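Local coordinates for protein dihydropteroate synthase (Mycobacterium smegmatis, PDB 6OMZ) that probably condenses para-aminobenzoate with 6-hydroxymethyl-7,8-dihydropterin diphosphate to give 7,8-dihydropteroate, a step of folate biosynthesis, at residues I256-A261 with D278-L283; N121-G126 with I144-R149. The protein carries 1 engineered substitution. All blocks are in the same frame, centred on the assembly; numbering follows the deposited sequence.

Contact 1: I256-A261 with D278-L283; sequences ISVLAA and DALKVL. With EDO (1,2-ethanediol), chain F.
Val258 stands between the two helices and meets the second one with both methyls. Val258 CG2 lies against Ala279, 3.5 Å from Ala279 CB, closer than a relaxed methyl-methyl contact. Val258 CG2 is also 3.4 Å from Ala279 O. Val258 CG1 is anti to the backbone N (chi1 163°), and from there it touches Leu283 CD2 at 4.1 Å. The side chains of Val258 and Leu283 run alongside one another, head to tail. One turn on, the methyl of Ala261 receives two leucine branches. Leu280 CD2 comes to 3.6 Å from Ala261 CB, and Leu283 CD2 to 4.0 Å from Ala261 CB. Leu280 CD2 also rests near Ser257 O, which accepts the helical bond from Ala261 N.

The backbones are nearest at Val258 and Leu280, where the CA atoms are 5.8 Å apart. The axes of the two six-residue segments approach to 8.9 Å and cross at -44°. Outside the pair, Val22 touches both Ala261 and Leu280. Ser257 OG is hydrogen-bonded to Ser276 OG, near the start of helix 273-287. On the far side, Lys281 NZ binds O2 of an ethanediol, probably from the crystallisation liquor.

Helices 250-262 and 273-287 lie either side in sequence of strand 267-270 in the TIM barrel, and Ser257 touches Val268 and Val270 of that strand. No hydrogen bond or salt bridge links the two segments, so shape and apolar packing carry their contact.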
loop_
_atom_site.group_PDB
_atom_site.type_symbol
_atom_site.label_atom_id
_atom_site.label_comp_id
_atom_site.label_asym_id
_atom_site.label_seq_id
_atom_site.Cartn_x
_atom_site.Cartn_y
_atom_site.Cartn_z
ATOM N N ILE A 256 3.767 -12.956 -6.189
ATOM C CA ILE A 256 4.568 -11.753 -5.987
ATOM C C ILE A 256 4.905 -11.571 -4.507
ATOM O O ILE A 256 6.028 -11.189 -4.163
ATOM C CB ILE A 256 3.841 -10.533 -6.578
ATOM C CG1 ILE A 256 3.976 -10.584 -8.108
ATOM C CG2 ILE A 256 4.396 -9.219 -6.002
ATOM C CD1 ILE A 256 3.240 -9.487 -8.848
ATOM N N SER A 257 3.958 -11.863 -3.608
ATOM C CA SER A 257 4.286 -11.774 -2.181
ATOM C C SER A 257 5.477 -12.664 -1.834
ATOM O O SER A 257 6.383 -12.246 -1.103
ATOM C CB SER A 257 3.081 -12.149 -1.321
ATOM O OG SER A 257 2.056 -11.170 -1.397
ATOM N N VAL A 258 5.507 -13.880 -2.379
ATOM C CA VAL A 258 6.602 -14.808 -2.099
ATOM C C VAL A 258 7.920 -14.294 -2.675
ATOM O O VAL A 258 8.963 -14.326 -2.009
ATOM C CB VAL A 258 6.252 -16.207 -2.632
ATOM C CG1 VAL A 258 7.514 -17.083 -2.730
ATOM C CG2 VAL A 258 5.248 -16.852 -1.708
ATOM N N LEU A 259 7.906 -13.837 -3.933
ATOM C CA LEU A 259 9.149 -13.363 -4.539
ATOM C C LEU A 259 9.614 -12.077 -3.871
ATOM O O LEU A 259 10.816 -11.874 -3.663
ATOM C CB LEU A 259 8.963 -13.166 -6.048
ATOM C CG LEU A 259 8.743 -14.452 -6.861
ATOM C CD1 LEU A 259 8.454 -14.142 -8.321
ATOM C CD2 LEU A 259 9.952 -15.382 -6.757
ATOM N N ALA A 260 8.669 -11.208 -3.502
ATOM C CA ALA A 260 9.036 -10.020 -2.738
ATOM C C ALA A 260 9.664 -10.396 -1.402
ATOM O O ALA A 260 10.683 -9.818 -1.002
ATOM C CB ALA A 260 7.810 -9.138 -2.522
ATOM N N ALA A 261 9.068 -11.363 -0.692
ATOM C CA ALA A 261 9.654 -11.792 0.575
ATOM C C ALA A 261 11.061 -12.341 0.373
ATOM O O ALA A 261 11.970 -12.034 1.156
ATOM C CB ALA A 261 8.763 -12.834 1.253
ATOM N N ASP A 278 -1.094 -18.004 2.809
ATOM C CA ASP A 278 -0.879 -19.368 2.317
ATOM C C ASP A 278 0.463 -19.473 1.598
ATOM O O ASP A 278 1.230 -20.421 1.796
ATOM C CB ASP A 278 -1.989 -19.780 1.336
ATOM C CG ASP A 278 -3.340 -20.031 1.982
ATOM O OD1 ASP A 278 -3.502 -19.949 3.224
ATOM O OD2 ASP A 278 -4.270 -20.343 1.194
ATOM N N ALA A 279 0.726 -18.525 0.700
ATOM C CA ALA A 279 1.937 -18.571 -0.110
ATOM C C ALA A 279 3.185 -18.421 0.747
ATOM O O ALA A 279 4.189 -19.115 0.530
ATOM C CB ALA A 279 1.872 -17.475 -1.173
ATOM N N LEU A 280 3.135 -17.537 1.742
ATOM C CA LEU A 280 4.285 -17.347 2.608
ATOM C C LEU A 280 4.481 -18.532 3.546
ATOM O O LEU A 280 5.614 -18.808 3.952
ATOM C CB LEU A 280 4.136 -16.046 3.391
ATOM C CG LEU A 280 4.241 -14.797 2.512
ATOM C CD1 LEU A 280 3.738 -13.588 3.267
ATOM C CD2 LEU A 280 5.694 -14.572 2.031
ATOM N N LYS A 281 3.403 -19.239 3.905
ATOM C CA LYS A 281 3.577 -20.471 4.669
ATOM C C LYS A 281 4.290 -21.536 3.839
ATOM O O LYS A 281 5.085 -22.321 4.380
ATOM C CB LYS A 281 2.222 -20.992 5.172
ATOM C CG LYS A 281 1.618 -20.153 6.315
ATOM C CD LYS A 281 0.223 -20.642 6.726
ATOM C CE LYS A 281 -0.315 -19.828 7.922
ATOM N NZ LYS A 281 -1.757 -20.097 8.159
ATOM N N VAL A 282 4.002 -21.605 2.534
ATOM C CA VAL A 282 4.723 -22.533 1.669
ATOM C C VAL A 282 6.205 -22.156 1.614
ATOM O O VAL A 282 7.088 -23.008 1.766
ATOM C CB VAL A 282 4.087 -22.574 0.265
ATOM C CG1 VAL A 282 4.998 -23.299 -0.716
ATOM C CG2 VAL A 282 2.701 -23.230 0.312
ATOM N N LEU A 283 6.496 -20.871 1.407
ATOM C CA LEU A 283 7.889 -20.425 1.380
ATOM C C LEU A 283 8.611 -20.796 2.669
ATOM O O LEU A 283 9.743 -21.289 2.635
ATOM C CB LEU A 283 7.955 -18.914 1.147
ATOM C CG LEU A 283 9.345 -18.286 1.164
ATOM C CD1 LEU A 283 10.187 -18.867 0.042
ATOM C CD2 LEU A 283 9.230 -16.762 1.032
HETATM C C1 EDO F . -4.546 -18.073 9.529
HETATM O O1 EDO F . -4.645 -19.499 9.576
HETATM C C2 EDO F . -3.414 -17.593 10.425
HETATM O O2 EDO F . -2.150 -17.929 9.842
#

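Contact 2: N121-G126 with I144-R149; sequences NDVSGG and ILMHWR. With PMM (pterin-6-yl-methyl-monophosphate), chain D; EDO (1,2-ethanediol), chain K; EDO (1,2-ethanediol), chain G.
Two backbone hydrogen bonds join the parallel strands. Asp122 N donates to Ile144 O at 3.1 Å, in the carbonyl plane. Met146 N donates to Asp122 O at 3.3 Å, from above the carbonyl plane. Asp122 O also accepts from Gly125 N, which closes a type I turn from Asp122 to Gly125.

The Asp122 carboxylate pins the turn through three bonds. Its OD1 takes both Ser124 N and Ser124 OG, the first closing an Asx turn. Asp122 OD2 takes Gly126 N at 2.8 Å. All three donors lie above the carboxylate plane. Gly125 has positive phi, and a CB there would clash with Met146 O.

The strands belong to the beta-alpha-beta unit 119-122, 132-139, 143-146 of a TIM barrel. Their C-terminal ends and the loops beyond form part of the pterin pocket.

Asn121 grips PMM N1 and N2 with both amide atoms. Asn121 OD1 accepts from PMM N2 at 2.9 Å, almost straight at 174°, and Asn121 ND2 donates to PMM N1 at 3.1 Å. Ile144 CG2 lies beside OD1. Asp193 and Lys229 also bond the ligand.

Van der Waals contacts continue the pocket wall. Val123 CG1 touches PMM N8. The Met146 chain is extended to SD (chi2 -163°), which puts Met146 SD 3.5 Å from PMM N3. The bend at chi3 (76°) turns CE back toward Val123 CB and Val123 O. Val123 CG2 touches Trp148 CZ3 at 4.1 Å, the side chains lying alongside and pointing the same way. Val123 O, a buried carbonyl without a hydrogen-bonding partner, lies in plane at the Trp148 ring edge.

One water donates to Ser124 O and Trp148 O. O1 of an ethanediol, probably from the crystallisation liquor, donates to Met146 O and accepts from Trp148 N.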
loop_
_atom_site.group_PDB
_atom_site.type_symbol
_atom_site.label_atom_id
_atom_site.label_comp_id
_atom_site.label_asym_id
_atom_site.label_seq_id
_atom_site.Cartn_x
_atom_site.Cartn_y
_atom_site.Cartn_z
ATOM N N ASN A 121 0.170 5.962 5.455
ATOM C CA ASN A 121 0.484 5.422 4.135
ATOM C C ASN A 121 0.069 6.453 3.082
ATOM O O ASN A 121 -1.119 6.601 2.791
ATOM C CB ASN A 121 -0.244 4.094 3.916
ATOM C CG ASN A 121 -0.013 3.536 2.529
ATOM O OD1 ASN A 121 1.014 3.812 1.915
ATOM N ND2 ASN A 121 -0.970 2.750 2.025
ATOM N N ASP A 122 1.048 7.141 2.491
ATOM C CA ASP A 122 0.801 8.301 1.624
ATOM C C ASP A 122 1.167 7.962 0.182
ATOM O O ASP A 122 2.349 7.950 -0.174
ATOM C CB ASP A 122 1.611 9.480 2.147
ATOM C CG ASP A 122 1.355 10.776 1.395
ATOM O OD1 ASP A 122 0.610 10.805 0.382
ATOM O OD2 ASP A 122 1.925 11.784 1.851
ATOM N N VAL A 123 0.155 7.712 -0.661
ATOM C CA VAL A 123 0.451 7.359 -2.051
ATOM C C VAL A 123 1.081 8.521 -2.812
ATOM O O VAL A 123 1.651 8.310 -3.888
ATOM C CB VAL A 123 -0.802 6.825 -2.795
ATOM C CG1 VAL A 123 -1.369 5.572 -2.081
ATOM C CG2 VAL A 123 -1.870 7.905 -2.967
ATOM N N SER A 124 1.029 9.745 -2.279
ATOM C CA SER A 124 1.725 10.843 -2.927
ATOM C C SER A 124 3.160 11.000 -2.444
ATOM O O SER A 124 3.886 11.846 -2.980
ATOM C CB SER A 124 0.986 12.166 -2.700
ATOM O OG SER A 124 1.205 12.606 -1.361
ATOM N N GLY A 125 3.579 10.227 -1.443
ATOM C CA GLY A 125 4.919 10.370 -0.901
ATOM C C GLY A 125 5.213 11.734 -0.312
ATOM O O GLY A 125 6.351 12.204 -0.403
ATOM N N GLY A 126 4.214 12.382 0.290
ATOM C CA GLY A 126 4.372 13.702 0.862
ATOM C C GLY A 126 4.224 14.855 -0.104
ATOM O O GLY A 126 4.326 16.014 0.324
ATOM N N ILE A 144 5.005 5.801 5.293
ATOM C CA ILE A 144 5.250 5.100 4.035
ATOM C C ILE A 144 5.164 6.115 2.904
ATOM O O ILE A 144 4.110 6.731 2.694
ATOM C CB ILE A 144 4.233 3.961 3.820
ATOM C CG1 ILE A 144 4.340 2.909 4.934
ATOM C CG2 ILE A 144 4.451 3.289 2.452
ATOM C CD1 ILE A 144 3.121 1.974 5.025
ATOM N N LEU A 145 6.264 6.271 2.160
ATOM C CA LEU A 145 6.341 7.172 1.013
ATOM C C LEU A 145 6.252 6.344 -0.266
ATOM O O LEU A 145 7.209 5.658 -0.630
ATOM C CB LEU A 145 7.644 7.969 1.043
ATOM C CG LEU A 145 7.907 8.794 2.307
ATOM C CD1 LEU A 145 9.370 9.205 2.372
ATOM C CD2 LEU A 145 7.001 10.024 2.327
ATOM N N MET A 146 5.117 6.418 -0.959
ATOM C CA MET A 146 4.961 5.716 -2.226
ATOM C C MET A 146 5.398 6.595 -3.390
ATOM O O MET A 146 5.213 7.814 -3.376
ATOM C CB MET A 146 3.510 5.284 -2.442
ATOM C CG MET A 146 3.378 4.116 -3.411
ATOM S SD MET A 146 1.691 3.912 -4.046
ATOM C CE MET A 146 1.649 5.268 -5.230
ATOM N N HIS A 147 5.965 5.964 -4.413
ATOM C CA HIS A 147 6.422 6.691 -5.594
ATOM C C HIS A 147 5.279 6.880 -6.584
ATOM O O HIS A 147 4.717 5.904 -7.088
ATOM C CB HIS A 147 7.565 5.977 -6.305
ATOM C CG HIS A 147 8.075 6.748 -7.477
ATOM N ND1 HIS A 147 7.482 6.693 -8.719
ATOM C CD2 HIS A 147 9.084 7.648 -7.578
ATOM C CE1 HIS A 147 8.116 7.507 -9.542
ATOM N NE2 HIS A 147 9.095 8.098 -8.877
ATOM N N TRP A 148 4.990 8.130 -6.925
ATOM C CA TRP A 148 3.993 8.402 -7.956
ATOM C C TRP A 148 4.360 9.741 -8.574
ATOM O O TRP A 148 4.159 10.781 -7.942
ATOM C CB TRP A 148 2.589 8.430 -7.358
ATOM C CG TRP A 148 1.484 8.687 -8.340
ATOM C CD1 TRP A 148 1.593 8.827 -9.700
ATOM C CD2 TRP A 148 0.097 8.820 -8.034
ATOM N NE1 TRP A 148 0.355 9.042 -10.253
ATOM C CE2 TRP A 148 -0.582 9.050 -9.252
ATOM C CE3 TRP A 148 -0.645 8.769 -6.844
ATOM C CZ2 TRP A 148 -1.972 9.220 -9.318
ATOM C CZ3 TRP A 148 -2.026 8.953 -6.908
ATOM C CH2 TRP A 148 -2.672 9.172 -8.138
ATOM N N ARG A 149 4.907 9.730 -9.787
ATOM C CA ARG A 149 5.312 10.975 -10.431
ATOM C C ARG A 149 4.092 11.522 -11.155
ATOM O O ARG A 149 3.607 10.918 -12.118
ATOM C CB ARG A 149 6.484 10.776 -11.387
ATOM C CG ARG A 149 7.044 12.126 -11.873
ATOM C CD ARG A 149 8.048 11.973 -13.014
ATOM N NE ARG A 149 9.265 11.279 -12.599
ATOM C CZ ARG A 149 10.183 10.833 -13.451
ATOM N NH1 ARG A 149 10.015 11.015 -14.756
ATOM N NH2 ARG A 149 11.263 10.207 -13.006
HETATM N N5 PMM D . -2.093 0.993 -4.057
HETATM C C6 PMM D . -3.293 1.563 -3.839
HETATM C C7 PMM D . -3.534 2.280 -2.679
HETATM N N8 PMM D . -2.627 2.492 -1.719
HETATM N N1 PMM D . -0.496 2.218 -0.993
HETATM C C2 PMM D . 0.735 1.747 -1.171
HETATM N N2 PMM D . 1.688 2.032 -0.278
HETATM N N3 PMM D . 1.098 0.996 -2.253
HETATM C C4 PMM D . 0.258 0.644 -3.288
HETATM O O4 PMM D . 0.655 -0.055 -4.215
HETATM C C4A PMM D . -1.119 1.163 -3.147
HETATM C C8A PMM D . -1.431 1.941 -1.966
HETATM C C9 PMM D . -4.296 1.480 -4.952
HETATM O O10 PMM D . -4.759 0.111 -5.092
HETATM P PA PMM D . -6.068 -0.569 -4.398
HETATM O O1P PMM D . -6.038 -1.990 -4.828
HETATM O O2P PMM D . -5.954 -0.434 -2.878
HETATM O O3P PMM D . -7.309 0.172 -4.879
HETATM C C1 EDO K . 6.949 10.524 -4.137
HETATM O O1 EDO K . 5.747 10.090 -4.792
HETATM C C2 EDO K . 8.108 10.470 -5.124
HETATM O O2 EDO K . 7.772 11.221 -6.297
HETATM C C1 EDO G . 8.363 15.158 2.279
HETATM O O1 EDO G . 7.141 15.887 2.234
HETATM C C2 EDO G . 8.265 13.909 1.408
HETATM O O2 EDO G . 7.967 14.282 0.046
HETATM O O HOH W 1 3.289 12.173 -5.926
#

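From the N terminus, strands 23-29, 61-65 and 98-102 come first. Contact 2 then closes the loop from 121-126 to 144-149, which contains helix 132-139, and joins neighbouring strands 119-122 and 143-146. The chain continues through strands 190-193 and 223-224. Contact 1 follows, pairing helix 250-262 with helix 273-287 across the loop that carries strand 267-270. The two contacts run in series and neither nests nor crosses. The centres of contact 1 and contact 2 are about 24 Å apart, on opposite sides of the chain's centre. Contact 2 is buried and lines the pterin pocket; contact 1 packs the outer helices at the C-terminal end of the chain.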